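Local coordinates for neutral ceramidase (Pseudomonas aeruginosa, PDB 2ZWS), which hydrolyses the N-acyl linkage of ceramides to sphingosine and free fatty acid, with a bound zinc ion, and also catalyses the reverse synthesis, at residues Y108-L113 and Y386-T391; G117-T122 and Q505-T510; T323-T328 and A372-L377. One frame throughout, in Å; residues are numbered along the deposited sequence.

Interaction 1 (Y108-L113 and Y386-T391); sequences YAMYNL and YPWTPT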
ATOM      1  N   TYR A 108     -12.399  -5.788 -10.142  1.00 14.24           N
ATOM      2  CA  TYR A 108     -13.043  -7.036  -9.697  1.00 14.64           C
ATOM      3  C   TYR A 108     -14.003  -6.795  -8.563  1.00 15.16           C
ATOM      4  O   TYR A 108     -13.664  -6.165  -7.547  1.00 15.43           O
ATOM      5  CB  TYR A 108     -12.024  -8.113  -9.359  1.00 14.72           C
ATOM      6  CG  TYR A 108     -11.463  -8.675 -10.616  1.00 14.63           C
ATOM      7  CD1 TYR A 108     -12.190  -9.608 -11.377  1.00 14.47           C
ATOM      8  CD2 TYR A 108     -10.219  -8.249 -11.097  1.00 15.26           C
ATOM      9  CE1 TYR A 108     -11.697 -10.072 -12.557  1.00 14.48           C
ATOM     10  CE2 TYR A 108      -9.730  -8.726 -12.302  1.00 16.29           C
ATOM     11  CZ  TYR A 108     -10.461  -9.649 -13.016  1.00 16.80           C
ATOM     12  OH  TYR A 108     -10.027 -10.142 -14.220  1.00 16.96           O
ATOM     13  N   ALA A 109     -15.224  -7.308  -8.742  1.00 14.63           N
ATOM     14  CA  ALA A 109     -16.308  -6.919  -7.848  1.00 15.36           C
ATOM     15  C   ALA A 109     -16.034  -7.231  -6.378  1.00 14.81           C
ATOM     16  O   ALA A 109     -16.400  -6.446  -5.524  1.00 15.54           O
ATOM     17  CB  ALA A 109     -17.649  -7.532  -8.289  1.00 16.19           C
ATOM     18  N   MET A 110     -15.412  -8.378  -6.086  1.00 15.26           N
ATOM     19  CA  MET A 110     -15.144  -8.803  -4.711  0.50 16.13           C
ATOM     20  C   MET A 110     -14.462  -7.698  -3.894  1.00 16.28           C
ATOM     21  O   MET A 110     -14.793  -7.445  -2.733  1.00 16.98           O
ATOM     22  CB  MET A 110     -14.267 -10.065  -4.718  0.50 16.92           C
ATOM     23  CG  MET A 110     -14.088 -10.735  -3.354  0.50 18.44           C
ATOM     24  SD  MET A 110     -15.654 -11.244  -2.604  0.50 23.66           S
ATOM     25  CE  MET A 110     -16.486 -12.048  -3.941  0.50 24.76           C
ATOM     26  N   TYR A 111     -13.500  -7.035  -4.532  1.00 15.97           N
ATOM     27  CA  TYR A 111     -12.662  -6.094  -3.804  1.00 14.59           C
ATOM     28  C   TYR A 111     -13.288  -4.704  -3.694  1.00 15.26           C
ATOM     29  O   TYR A 111     -12.808  -3.883  -2.901  1.00 15.80           O
ATOM     30  CB  TYR A 111     -11.254  -6.082  -4.413  1.00 14.05           C
ATOM     31  CG  TYR A 111     -10.679  -7.490  -4.479  1.00 12.73           C
ATOM     32  CD1 TYR A 111     -10.632  -8.275  -3.344  1.00 13.44           C
ATOM     33  CD2 TYR A 111     -10.160  -8.015  -5.668  1.00 11.35           C
ATOM     34  CE1 TYR A 111     -10.151  -9.596  -3.386  1.00 14.07           C
ATOM     35  CE2 TYR A 111      -9.647  -9.312  -5.727  1.00 14.88           C
ATOM     36  CZ  TYR A 111      -9.648 -10.092  -4.574  1.00 13.48           C
ATOM     37  OH  TYR A 111      -9.141 -11.350  -4.666  1.00 15.02           O
ATOM     38  N   ASN A 112     -14.364  -4.478  -4.460  1.00 15.47           N
ATOM     39  CA  ASN A 112     -15.117  -3.225  -4.396  1.00 15.36           C
ATOM     40  C   ASN A 112     -16.436  -3.338  -3.591  1.00 15.52           C
ATOM     41  O   ASN A 112     -17.129  -2.337  -3.397  1.00 15.54           O
ATOM     42  CB  ASN A 112     -15.473  -2.699  -5.797  1.00 15.80           C
ATOM     43  CG  ASN A 112     -14.267  -2.300  -6.659  1.00 14.89           C
ATOM     44  OD1 ASN A 112     -14.367  -2.321  -7.902  1.00 18.67           O
ATOM     45  ND2 ASN A 112     -13.179  -1.898  -6.046  1.00 13.33           N
ATOM     46  N   LEU A 113     -16.760  -4.534  -3.097  1.00 15.66           N
ATOM     47  CA  LEU A 113     -18.076  -4.787  -2.498  1.00 16.39           C
ATOM     48  C   LEU A 113     -18.484  -3.789  -1.418  1.00 15.76           C
ATOM     49  O   LEU A 113     -19.568  -3.189  -1.499  1.00 15.41           O
ATOM     50  CB  LEU A 113     -18.107  -6.201  -1.919  1.00 17.86           C
ATOM     51  CG  LEU A 113     -18.416  -7.341  -2.869  1.00 20.66           C
ATOM     52  CD1 LEU A 113     -18.301  -8.692  -2.132  1.00 22.44           C
ATOM     53  CD2 LEU A 113     -19.810  -7.176  -3.496  1.00 22.04           C
ATOM     54  N   TYR A 386     -18.933 -11.403 -15.438  1.00 20.66           N
ATOM     55  CA  TYR A 386     -17.541 -11.383 -14.992  1.00 19.49           C
ATOM     56  C   TYR A 386     -17.343 -12.086 -13.654  1.00 17.78           C
ATOM     57  O   TYR A 386     -18.145 -11.920 -12.729  1.00 17.88           O
ATOM     58  CB  TYR A 386     -17.054  -9.939 -14.859  1.00 20.01           C
ATOM     59  CG  TYR A 386     -17.224  -9.163 -16.130  1.00 20.81           C
ATOM     60  CD1 TYR A 386     -16.385  -9.388 -17.220  1.00 21.76           C
ATOM     61  CD2 TYR A 386     -18.271  -8.257 -16.274  1.00 21.06           C
ATOM     62  CE1 TYR A 386     -16.544  -8.690 -18.419  1.00 23.42           C
ATOM     63  CE2 TYR A 386     -18.446  -7.564 -17.470  1.00 21.94           C
ATOM     64  CZ  TYR A 386     -17.582  -7.780 -18.531  1.00 23.09           C
ATOM     65  OH  TYR A 386     -17.770  -7.069 -19.711  1.00 24.64           O
ATOM     66  N   PRO A 387     -16.247 -12.848 -13.524  1.00 17.23           N
ATOM     67  CA  PRO A 387     -15.990 -13.433 -12.192  1.00 16.69           C
ATOM     68  C   PRO A 387     -15.743 -12.299 -11.198  1.00 16.64           C
ATOM     69  O   PRO A 387     -15.306 -11.209 -11.608  1.00 15.89           O
ATOM     70  CB  PRO A 387     -14.710 -14.263 -12.386  1.00 17.17           C
ATOM     71  CG  PRO A 387     -14.095 -13.759 -13.624  1.00 18.56           C
ATOM     72  CD  PRO A 387     -15.182 -13.146 -14.493  1.00 17.41           C
ATOM     73  N   TRP A 388     -16.031 -12.528  -9.918  1.00 15.70           N
ATOM     74  CA  TRP A 388     -15.828 -11.483  -8.906  1.00 15.68           C
ATOM     75  C   TRP A 388     -14.363 -11.365  -8.500  1.00 15.57           C
ATOM     76  O   TRP A 388     -13.997 -10.447  -7.776  1.00 15.50           O
ATOM     77  CB  TRP A 388     -16.657 -11.764  -7.660  1.00 16.44           C
ATOM     78  CG  TRP A 388     -18.129 -11.672  -7.880  1.00 16.09           C
ATOM     79  CD1 TRP A 388     -18.798 -11.405  -9.051  1.00 17.74           C
ATOM     80  CD2 TRP A 388     -19.118 -11.857  -6.876  1.00 18.35           C
ATOM     81  NE1 TRP A 388     -20.166 -11.423  -8.822  1.00 17.69           N
ATOM     82  CE2 TRP A 388     -20.382 -11.707  -7.493  1.00 18.58           C
ATOM     83  CE3 TRP A 388     -19.058 -12.149  -5.501  1.00 18.85           C
ATOM     84  CZ2 TRP A 388     -21.577 -11.825  -6.773  1.00 18.87           C
ATOM     85  CZ3 TRP A 388     -20.254 -12.273  -4.787  1.00 18.68           C
ATOM     86  CH2 TRP A 388     -21.486 -12.115  -5.425  1.00 18.53           C
ATOM     87  N   THR A 389     -13.548 -12.324  -8.933  1.00 15.26           N
ATOM     88  CA  THR A 389     -12.149 -12.383  -8.551  1.00 15.19           C
ATOM     89  C   THR A 389     -11.311 -12.622  -9.809  1.00 15.13           C
ATOM     90  O   THR A 389     -11.820 -13.108 -10.806  1.00 14.37           O
ATOM     91  CB  THR A 389     -11.902 -13.515  -7.523  1.00 15.36           C
ATOM     92  OG1 THR A 389     -12.630 -14.699  -7.908  1.00 16.50           O
ATOM     93  CG2 THR A 389     -12.319 -13.084  -6.126  1.00 15.51           C
ATOM     94  N   PRO A 390     -10.018 -12.228  -9.788  1.00 15.25           N
ATOM     95  CA  PRO A 390      -9.183 -12.412 -10.995  1.00 14.80           C
ATOM     96  C   PRO A 390      -8.902 -13.854 -11.395  1.00 15.42           C
ATOM     97  O   PRO A 390      -8.973 -14.762 -10.568  1.00 15.49           O
ATOM     98  CB  PRO A 390      -7.856 -11.715 -10.639  1.00 15.14           C
ATOM     99  CG  PRO A 390      -7.879 -11.508  -9.168  1.00 14.79           C
ATOM    100  CD  PRO A 390      -9.299 -11.529  -8.697  1.00 15.06           C
ATOM    101  N   THR A 391      -8.554 -14.031 -12.665  1.00 14.56           N
ATOM    102  CA  THR A 391      -8.211 -15.326 -13.235  1.00 16.27           C
ATOM    103  C   THR A 391      -6.853 -15.336 -13.923  1.00 15.99           C
ATOM    104  O   THR A 391      -6.271 -16.394 -14.101  1.00 17.20           O
ATOM    105  CB  THR A 391      -9.277 -15.776 -14.243  1.00 17.12           C
ATOM    106  OG1 THR A 391      -9.340 -14.847 -15.329  1.00 18.19           O
ATOM    107  CG2 THR A 391     -10.663 -15.868 -13.554  1.00 17.91           C
TER
HETATM  108  O   HOH W   1      -7.696 -11.577 -14.134  1.00 16.86           O
HETATM  109  O   HOH W   2     -16.016  -8.609 -11.145  1.00 17.28           O
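Tyr108, Ala109, Met110 and Tyr111 pack against Pro387 to Pro390, joining the short helix 109-112 to the loop that leads into strand 392-400; the contact is mostly apolar, tied by one direct hydrogen bond and two waters. The Tyr108 ring lies obliquely across Pro390, whose CB stands 4.2 Å from the ring centroid and 22° off the normal, a CH-pi contact over the face. At the ring's edge, near its plane, Tyr108 CD1 meets Pro387 O at 3.5 Å. The phenol oxygen accepts from a water that in turn takes the Thr391 N-H. Tyr108 N bonds Ser106 OG and the Tyr111 ring meets Tyr445 edge-to-face; both partners are inferred substrate-binding residues, so the helix lies beside the probable ceramide site. Two amides at the start of the short helix are met from the loop: Met110 N donates to an in-plane lone pair of Trp388 O (3.0 Å, 157° at the hydrogen), and Ala109 N reaches Pro387 O through the second water. CG of Met110 is anti to its backbone N (chi1 -171°), and the side chain runs alongside Thr389, Met110 CB 3.9 Å from Thr389 CG2. Ala109 CB sits over a face of the Trp388 indole, 4.1 Å from Trp388 CD1. Tyr111 comes tip to tip with Pro390, its CE2 3.7 Å from Pro390 CD, and its OH is hydrogen-bonded to Ser447.

Interaction 2 (G117-T122 and Q505-T510); sequences GFQEKT and QMNFQT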
ATOM      1  N   GLY A 117     -18.823  -0.303  -5.168  1.00 13.92           N
ATOM      2  CA  GLY A 117     -18.406  -0.338  -6.564  1.00 14.49           C
ATOM      3  C   GLY A 117     -17.136   0.471  -6.833  1.00 14.35           C
ATOM      4  O   GLY A 117     -16.379   0.812  -5.919  1.00 13.33           O
ATOM      5  N   PHE A 118     -16.946   0.801  -8.109  1.00 13.85           N
ATOM      6  CA  PHE A 118     -15.745   1.444  -8.611  1.00 13.93           C
ATOM      7  C   PHE A 118     -15.786   2.953  -8.374  1.00 13.38           C
ATOM      8  O   PHE A 118     -16.785   3.610  -8.701  1.00 14.82           O
ATOM      9  CB  PHE A 118     -15.687   1.179 -10.112  1.00 13.74           C
ATOM     10  CG  PHE A 118     -14.491   1.751 -10.777  1.00 14.22           C
ATOM     11  CD1 PHE A 118     -14.619   2.774 -11.723  1.00 15.49           C
ATOM     12  CD2 PHE A 118     -13.237   1.262 -10.455  1.00 14.45           C
ATOM     13  CE1 PHE A 118     -13.498   3.295 -12.341  1.00 17.01           C
ATOM     14  CE2 PHE A 118     -12.118   1.765 -11.062  1.00 15.71           C
ATOM     15  CZ  PHE A 118     -12.234   2.792 -12.003  1.00 16.01           C
ATOM     16  N   GLN A 119     -14.695   3.509  -7.849  1.00 13.76           N
ATOM     17  CA  GLN A 119     -14.625   4.921  -7.544  1.00 13.51           C
ATOM     18  C   GLN A 119     -13.575   5.543  -8.476  1.00 14.71           C
ATOM     19  O   GLN A 119     -12.371   5.549  -8.196  1.00 14.86           O
ATOM     20  CB  GLN A 119     -14.278   5.148  -6.065  1.00 13.99           C
ATOM     21  CG  GLN A 119     -15.218   4.423  -5.074  1.00 14.61           C
ATOM     22  CD  GLN A 119     -16.720   4.591  -5.388  1.00 15.92           C
ATOM     23  OE1 GLN A 119     -17.488   3.592  -5.447  1.00 18.97           O
ATOM     24  NE2 GLN A 119     -17.149   5.833  -5.567  1.00 13.85           N
ATOM     25  N   GLU A 120     -14.052   6.070  -9.598  1.00 15.49           N
ATOM     26  CA  GLU A 120     -13.135   6.507 -10.648  0.60 16.06           C
ATOM     27  C   GLU A 120     -12.143   7.597 -10.207  1.00 15.00           C
ATOM     28  O   GLU A 120     -10.987   7.565 -10.628  1.00 14.76           O
ATOM     29  CB  GLU A 120     -13.903   6.896 -11.917  0.60 16.86           C
ATOM     30  CG  GLU A 120     -13.035   7.239 -13.128  0.60 19.77           C
ATOM     31  CD  GLU A 120     -13.824   7.178 -14.424  0.60 23.85           C
ATOM     32  OE1 GLU A 120     -13.403   6.446 -15.354  0.60 24.70           O
ATOM     33  OE2 GLU A 120     -14.881   7.850 -14.499  0.60 26.05           O
ATOM     34  N   LYS A 121     -12.552   8.548  -9.361  1.00 14.18           N
ATOM     35  CA  LYS A 121     -11.646   9.635  -8.989  1.00 14.58           C
ATOM     36  C   LYS A 121     -10.450   9.115  -8.169  1.00 13.77           C
ATOM     37  O   LYS A 121      -9.313   9.588  -8.314  1.00 14.42           O
ATOM     38  CB  LYS A 121     -12.400  10.698  -8.176  1.00 15.81           C
ATOM     39  CG  LYS A 121     -11.689  12.038  -8.125  1.00 20.05           C
ATOM     40  CD  LYS A 121     -12.642  13.168  -7.676  1.00 25.37           C
ATOM     41  CE  LYS A 121     -11.977  14.534  -7.829  1.00 28.59           C
ATOM     42  NZ  LYS A 121     -11.984  14.999  -9.254  1.00 31.08           N
ATOM     43  N   THR A 122     -10.711   8.161  -7.277  1.00 13.31           N
ATOM     44  CA  THR A 122      -9.641   7.570  -6.477  1.00 12.91           C
ATOM     45  C   THR A 122      -8.739   6.697  -7.358  1.00 11.83           C
ATOM     46  O   THR A 122      -7.474   6.815  -7.302  1.00 12.55           O
ATOM     47  CB  THR A 122     -10.264   6.776  -5.325  1.00 13.08           C
ATOM     48  OG1 THR A 122     -10.849   7.693  -4.388  1.00 13.66           O
ATOM     49  CG2 THR A 122      -9.250   5.868  -4.602  1.00 12.83           C
ATOM     50  N   GLN A 505     -17.817  -1.254 -15.270  1.00 17.88           N
ATOM     51  CA  GLN A 505     -17.751  -1.040 -13.823  1.00 16.90           C
ATOM     52  C   GLN A 505     -19.043  -0.433 -13.297  1.00 16.91           C
ATOM     53  O   GLN A 505     -19.587   0.516 -13.880  1.00 19.27           O
ATOM     54  CB  GLN A 505     -16.581  -0.118 -13.498  1.00 16.92           C
ATOM     55  CG  GLN A 505     -15.236  -0.791 -13.796  1.00 16.20           C
ATOM     56  CD  GLN A 505     -15.049  -2.065 -12.979  1.00 14.64           C
ATOM     57  OE1 GLN A 505     -15.079  -2.020 -11.748  1.00 16.94           O
ATOM     58  NE2 GLN A 505     -14.879  -3.194 -13.649  1.00 15.26           N
ATOM     59  N   MET A 506     -19.548  -0.989 -12.213  1.00 16.62           N
ATOM     60  CA  MET A 506     -20.736  -0.445 -11.545  1.00 16.88           C
ATOM     61  C   MET A 506     -20.355   0.389 -10.322  1.00 15.12           C
ATOM     62  O   MET A 506     -19.289   0.193  -9.703  1.00 14.60           O
ATOM     63  CB  MET A 506     -21.670  -1.577 -11.095  1.00 16.28           C
ATOM     64  CG  MET A 506     -22.178  -2.466 -12.234  1.00 17.71           C
ATOM     65  SD  MET A 506     -23.460  -3.596 -11.680  1.00 24.66           S
ATOM     66  CE  MET A 506     -22.632  -4.605 -10.504  1.00 26.06           C
ATOM     67  N   ASN A 507     -21.233   1.328  -9.970  1.00 14.05           N
ATOM     68  CA  ASN A 507     -21.065   2.120  -8.773  1.00 14.29           C
ATOM     69  C   ASN A 507     -22.372   2.564  -8.189  1.00 14.01           C
ATOM     70  O   ASN A 507     -23.216   3.086  -8.934  1.00 15.64           O
ATOM     71  CB  ASN A 507     -20.268   3.382  -9.079  1.00 14.29           C
ATOM     72  CG  ASN A 507     -20.299   4.357  -7.925  1.00 14.75           C
ATOM     73  OD1 ASN A 507     -19.926   4.000  -6.819  1.00 13.93           O
ATOM     74  ND2 ASN A 507     -20.779   5.590  -8.169  1.00 17.55           N
ATOM     75  N   PHE A 508     -22.514   2.390  -6.868  1.00 14.59           N
ATOM     76  CA  PHE A 508     -23.717   2.827  -6.143  1.00 14.62           C
ATOM     77  C   PHE A 508     -23.433   3.861  -5.058  1.00 15.46           C
ATOM     78  O   PHE A 508     -24.327   4.277  -4.331  1.00 15.91           O
ATOM     79  CB  PHE A 508     -24.514   1.609  -5.646  1.00 15.04           C
ATOM     80  CG  PHE A 508     -25.122   0.838  -6.756  1.00 16.84           C
ATOM     81  CD1 PHE A 508     -24.410  -0.184  -7.391  1.00 17.96           C
ATOM     82  CD2 PHE A 508     -26.402   1.142  -7.201  1.00 19.46           C
ATOM     83  CE1 PHE A 508     -24.961  -0.887  -8.445  1.00 19.23           C
ATOM     84  CE2 PHE A 508     -26.958   0.438  -8.256  1.00 21.36           C
ATOM     85  CZ  PHE A 508     -26.237  -0.591  -8.870  1.00 20.56           C
ATOM     86  N   GLN A 509     -22.193   4.358  -5.021  1.00 14.93           N
ATOM     87  CA  GLN A 509     -21.851   5.444  -4.119  1.00 15.11           C
ATOM     88  C   GLN A 509     -22.201   6.779  -4.756  1.00 15.76           C
ATOM     89  O   GLN A 509     -21.691   7.115  -5.830  1.00 16.27           O
ATOM     90  CB  GLN A 509     -20.354   5.405  -3.783  1.00 14.47           C
ATOM     91  CG  GLN A 509     -19.865   6.600  -2.987  1.00 15.96           C
ATOM     92  CD  GLN A 509     -20.518   6.723  -1.620  1.00 14.64           C
ATOM     93  OE1 GLN A 509     -20.360   5.851  -0.754  1.00 15.51           O
ATOM     94  NE2 GLN A 509     -21.221   7.827  -1.404  1.00 16.61           N
ATOM     95  N   THR A 510     -23.068   7.547  -4.090  1.00 16.63           N
ATOM     96  CA  THR A 510     -23.472   8.854  -4.583  0.50 18.19           C
ATOM     97  C   THR A 510     -22.302   9.847  -4.501  1.00 17.93           C
ATOM     98  O   THR A 510     -21.393   9.678  -3.696  1.00 18.49           O
ATOM     99  CB  THR A 510     -24.697   9.358  -3.777  0.50 18.43           C
ATOM    100  OG1 THR A 510     -25.637   8.283  -3.603  0.50 21.11           O
ATOM    101  CG2 THR A 510     -25.394  10.487  -4.482  0.50 19.45           C
TER
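Phe118 and Gln505 cross at about a right angle, the ring and amide planes 79° apart. Gln505 CG lies over one face of the phenyl ring, offset toward the rim, and CB of Gln505 comes within 3.7 Å of Phe118 CB. CG of Phe118 is anti to its backbone N, and chi1 -179° puts it within 3.9 Å of Gln505 CB. Gln505 bends at chi2, and its NE2 is held by the carbonyls of Leu501 and His107; the His107 ring also meets Phe118 edge-to-face. Beside this pair the backbones join: Phe118 N donates to Met506 O (2.9 Å, 169° at the hydrogen). Gly117 CA packs 3.3 Å from the same oxygen, an approach that the missing side chain makes possible. Asn507 CB rests 3.5 Å from Phe118 O, and the Asn507 amide is turned back on its own segment. There OD1 accepts from Gln509 N, which lies above the carbonyl plane, while ND2 donates to Gln509 O at 2.9 Å. This is an Asx turn that starts at Asn507, the residue bridged to Gly117, and through that bridge a loop of the C-terminal family region is fastened to the approach to helix 120-138.

Interaction 3 (T323-T328 and A372-L377); sequences TAAIGT and AEKTIL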
ATOM      1  N   THR A 323     -11.308 -23.241  -9.981  1.00 19.81           N
ATOM      2  CA  THR A 323     -11.746 -21.866 -10.161  1.00 19.55           C
ATOM      3  C   THR A 323     -11.996 -21.270  -8.769  1.00 18.83           C
ATOM      4  O   THR A 323     -12.102 -21.979  -7.761  1.00 17.37           O
ATOM      5  CB  THR A 323     -12.960 -21.779 -11.100  1.00 20.50           C
ATOM      6  OG1 THR A 323     -14.003 -22.609 -10.592  1.00 20.84           O
ATOM      7  CG2 THR A 323     -12.578 -22.242 -12.527  1.00 22.20           C
ATOM      8  N   ALA A 324     -12.061 -19.958  -8.689  1.00 17.38           N
ATOM      9  CA  ALA A 324     -12.023 -19.268  -7.407  1.00 17.41           C
ATOM     10  C   ALA A 324     -13.271 -19.478  -6.564  1.00 17.37           C
ATOM     11  O   ALA A 324     -14.413 -19.488  -7.076  1.00 17.51           O
ATOM     12  CB  ALA A 324     -11.821 -17.765  -7.635  1.00 17.04           C
ATOM     13  N   ALA A 325     -13.059 -19.592  -5.257  1.00 17.51           N
ATOM     14  CA  ALA A 325     -14.169 -19.630  -4.319  1.00 17.84           C
ATOM     15  C   ALA A 325     -13.696 -19.155  -2.966  1.00 17.78           C
ATOM     16  O   ALA A 325     -12.537 -19.339  -2.612  1.00 17.57           O
ATOM     17  CB  ALA A 325     -14.778 -21.065  -4.220  1.00 17.46           C
ATOM     18  N   ILE A 326     -14.588 -18.502  -2.230  1.00 18.55           N
ATOM     19  CA  ILE A 326     -14.331 -18.105  -0.851  1.00 20.16           C
ATOM     20  C   ILE A 326     -15.062 -19.042   0.103  1.00 20.43           C
ATOM     21  O   ILE A 326     -16.218 -19.408  -0.149  1.00 20.09           O
ATOM     22  CB  ILE A 326     -14.808 -16.675  -0.601  1.00 20.64           C
ATOM     23  CG1 ILE A 326     -14.035 -15.698  -1.467  1.00 23.04           C
ATOM     24  CG2 ILE A 326     -14.638 -16.266   0.857  1.00 21.67           C
ATOM     25  CD1 ILE A 326     -14.819 -14.486  -1.647  1.00 27.10           C
ATOM     26  N   GLY A 327     -14.380 -19.430   1.174  1.00 21.36           N
ATOM     27  CA  GLY A 327     -14.945 -20.339   2.165  1.00 22.95           C
ATOM     28  C   GLY A 327     -15.515 -19.624   3.372  1.00 24.65           C
ATOM     29  O   GLY A 327     -15.293 -18.419   3.569  1.00 24.36           O
ATOM     30  N   THR A 328     -16.246 -20.380   4.192  1.00 25.91           N
ATOM     31  CA  THR A 328     -16.840 -19.866   5.425  1.00 27.17           C
ATOM     32  C   THR A 328     -15.765 -19.740   6.502  1.00 28.35           C
ATOM     33  O   THR A 328     -14.786 -20.502   6.499  1.00 29.55           O
ATOM     34  CB  THR A 328     -17.971 -20.804   5.954  1.00 27.44           C
ATOM     35  OG1 THR A 328     -17.404 -22.074   6.298  1.00 28.74           O
ATOM     36  CG2 THR A 328     -19.085 -21.010   4.905  1.00 27.01           C
ATOM     37  N   ALA A 372     -11.614 -29.056  -1.736  1.00 22.98           N
ATOM     38  CA  ALA A 372     -11.107 -29.882  -0.623  1.00 22.93           C
ATOM     39  C   ALA A 372     -11.753 -29.491   0.700  1.00 22.63           C
ATOM     40  O   ALA A 372     -12.986 -29.487   0.797  1.00 23.19           O
ATOM     41  CB  ALA A 372      -9.552 -29.848  -0.565  1.00 23.16           C
ATOM     42  N   GLU A 373     -10.972 -29.126   1.707  1.00 22.54           N
ATOM     43  CA  GLU A 373     -11.567 -28.868   3.023  1.00 23.81           C
ATOM     44  C   GLU A 373     -12.368 -27.576   3.155  1.00 22.88           C
ATOM     45  O   GLU A 373     -13.016 -27.332   4.164  1.00 23.13           O
ATOM     46  CB  GLU A 373     -10.594 -29.091   4.191  1.00 24.80           C
ATOM     47  CG  GLU A 373      -9.154 -28.765   3.990  1.00 28.20           C
ATOM     48  CD  GLU A 373      -8.407 -29.704   3.045  1.00 29.38           C
ATOM     49  OE1 GLU A 373      -8.217 -30.921   3.314  1.00 29.25           O
ATOM     50  OE2 GLU A 373      -7.978 -29.184   2.018  1.00 29.68           O
ATOM     51  N   LYS A 374     -12.339 -26.743   2.121  1.00 22.35           N
ATOM     52  CA  LYS A 374     -13.129 -25.531   2.139  1.00 22.00           C
ATOM     53  C   LYS A 374     -14.635 -25.809   2.119  1.00 22.53           C
ATOM     54  O   LYS A 374     -15.098 -26.695   1.396  1.00 22.60           O
ATOM     55  CB  LYS A 374     -12.761 -24.687   0.907  1.00 22.12           C
ATOM     56  CG  LYS A 374     -13.412 -23.282   0.875  1.00 21.67           C
ATOM     57  CD  LYS A 374     -12.978 -22.476  -0.369  1.00 20.58           C
ATOM     58  CE  LYS A 374     -11.565 -21.931  -0.193  1.00 19.89           C
ATOM     59  NZ  LYS A 374     -11.060 -21.487  -1.530  1.00 17.67           N
ATOM     60  N   THR A 375     -15.383 -25.059   2.932  1.00 22.62           N
ATOM     61  CA  THR A 375     -16.831 -25.037   2.765  0.60 23.03           C
ATOM     62  C   THR A 375     -17.176 -23.733   2.063  1.00 22.82           C
ATOM     63  O   THR A 375     -17.002 -22.619   2.584  1.00 23.56           O
ATOM     64  CB  THR A 375     -17.640 -25.292   4.055  0.60 23.16           C
ATOM     65  OG1 THR A 375     -17.606 -24.152   4.910  0.60 24.40           O
ATOM     66  CG2 THR A 375     -17.099 -26.511   4.793  0.60 22.29           C
ATOM     67  N   ILE A 376     -17.608 -23.887   0.825  1.00 23.31           N
ATOM     68  CA  ILE A 376     -17.776 -22.735  -0.051  1.00 24.06           C
ATOM     69  C   ILE A 376     -18.890 -21.810   0.431  1.00 24.58           C
ATOM     70  O   ILE A 376     -20.024 -22.252   0.659  1.00 25.24           O
ATOM     71  CB  ILE A 376     -18.012 -23.180  -1.508  1.00 23.92           C
ATOM     72  CG1 ILE A 376     -16.760 -23.893  -2.041  1.00 24.68           C
ATOM     73  CG2 ILE A 376     -18.417 -21.990  -2.363  1.00 23.03           C
ATOM     74  CD1 ILE A 376     -16.940 -24.601  -3.366  1.00 25.49           C
ATOM     75  N   LEU A 377     -18.541 -20.532   0.602  1.00 24.64           N
ATOM     76  CA  LEU A 377     -19.498 -19.481   0.889  1.00 24.66           C
ATOM     77  C   LEU A 377     -19.928 -18.769  -0.393  1.00 24.21           C
ATOM     78  O   LEU A 377     -21.121 -18.480  -0.596  1.00 24.32           O
ATOM     79  CB  LEU A 377     -18.897 -18.473   1.875  1.00 25.00           C
ATOM     80  CG  LEU A 377     -19.724 -17.221   2.204  1.00 25.66           C
ATOM     81  CD1 LEU A 377     -21.012 -17.579   2.944  1.00 26.67           C
ATOM     82  CD2 LEU A 377     -18.897 -16.246   3.015  1.00 25.87           C
TER
HETATM   83  O   HOH W   3     -13.920 -22.995   4.671  1.00 25.15           O
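Lys374 lays its side chain across Gly327 and ends on the carbonyl of Ala325. Its CB still stands 5.0 Å from Gly327 CA. CG, anti to the backbone N (chi1 -173°), closes to 3.6 Å from Gly327 CA, against a residue with no side chain in the way. CD runs on past the glycine amide, 3.7 Å from Gly327 N. The chain then bends at chi3 (-77°), which swings CE to within 3.7 Å of Ala325 O. NZ finally donates to Ala325 O at 2.8 Å, approaching from above the carbonyl plane. The same nitrogen is hydrogen-bonded to Thr465 O and Gln371 OE1. The backbones share a single antiparallel bridge, Gly327 with Ile376, a non-hydrogen-bonded pair, although the touching parts run 88° apart. Flanking that pair, Leu377 N donates to Ile326 O at 2.7 Å, and Thr328 N to Thr375 O at 2.9 Å. A water continues the link from Thr375 N to Thr328 O, close to where the model breaks off after Thr328. The threonine hydroxyls there also meet, but the pairing is doubtful because Thr375 has two conformers and the separation is very short. Ala325 CB touches Ile376 CG1 at 4.1 Å, an apolar side-chain contact. Three oxygens round NZ of a buried lysine are consistent with a protonated amine whose charge the carbonyl dipoles would stabilise; three acceptors would limit rotation about CE-NZ, and NZ links Ala325 O to Thr465 O.

All three contacts lie on one side of the chain's centre, in a row with interaction 1 in the middle: its centre is 14 Å from that of interaction 2 and 15 Å from that of interaction 3, the outer two being 28 Å apart. Along the chain the order is 108-113, 117-122, 323-328, 372-377, 386-391, 505-510. Interactions 1 and 2 cross, and interaction 3 falls within the spans of both. Asn112 O and Gly117 N probably hydrogen-bond between interactions 1 and 2, whereas Thr389 and Ala324 pack between 1 and 3. The row connects the two-stranded sheet 326-327/376-378, helix 109-112 and the C-terminal loop 505-510, and its middle lies beside Tyr445 and Ser106, inferred to bind substrate.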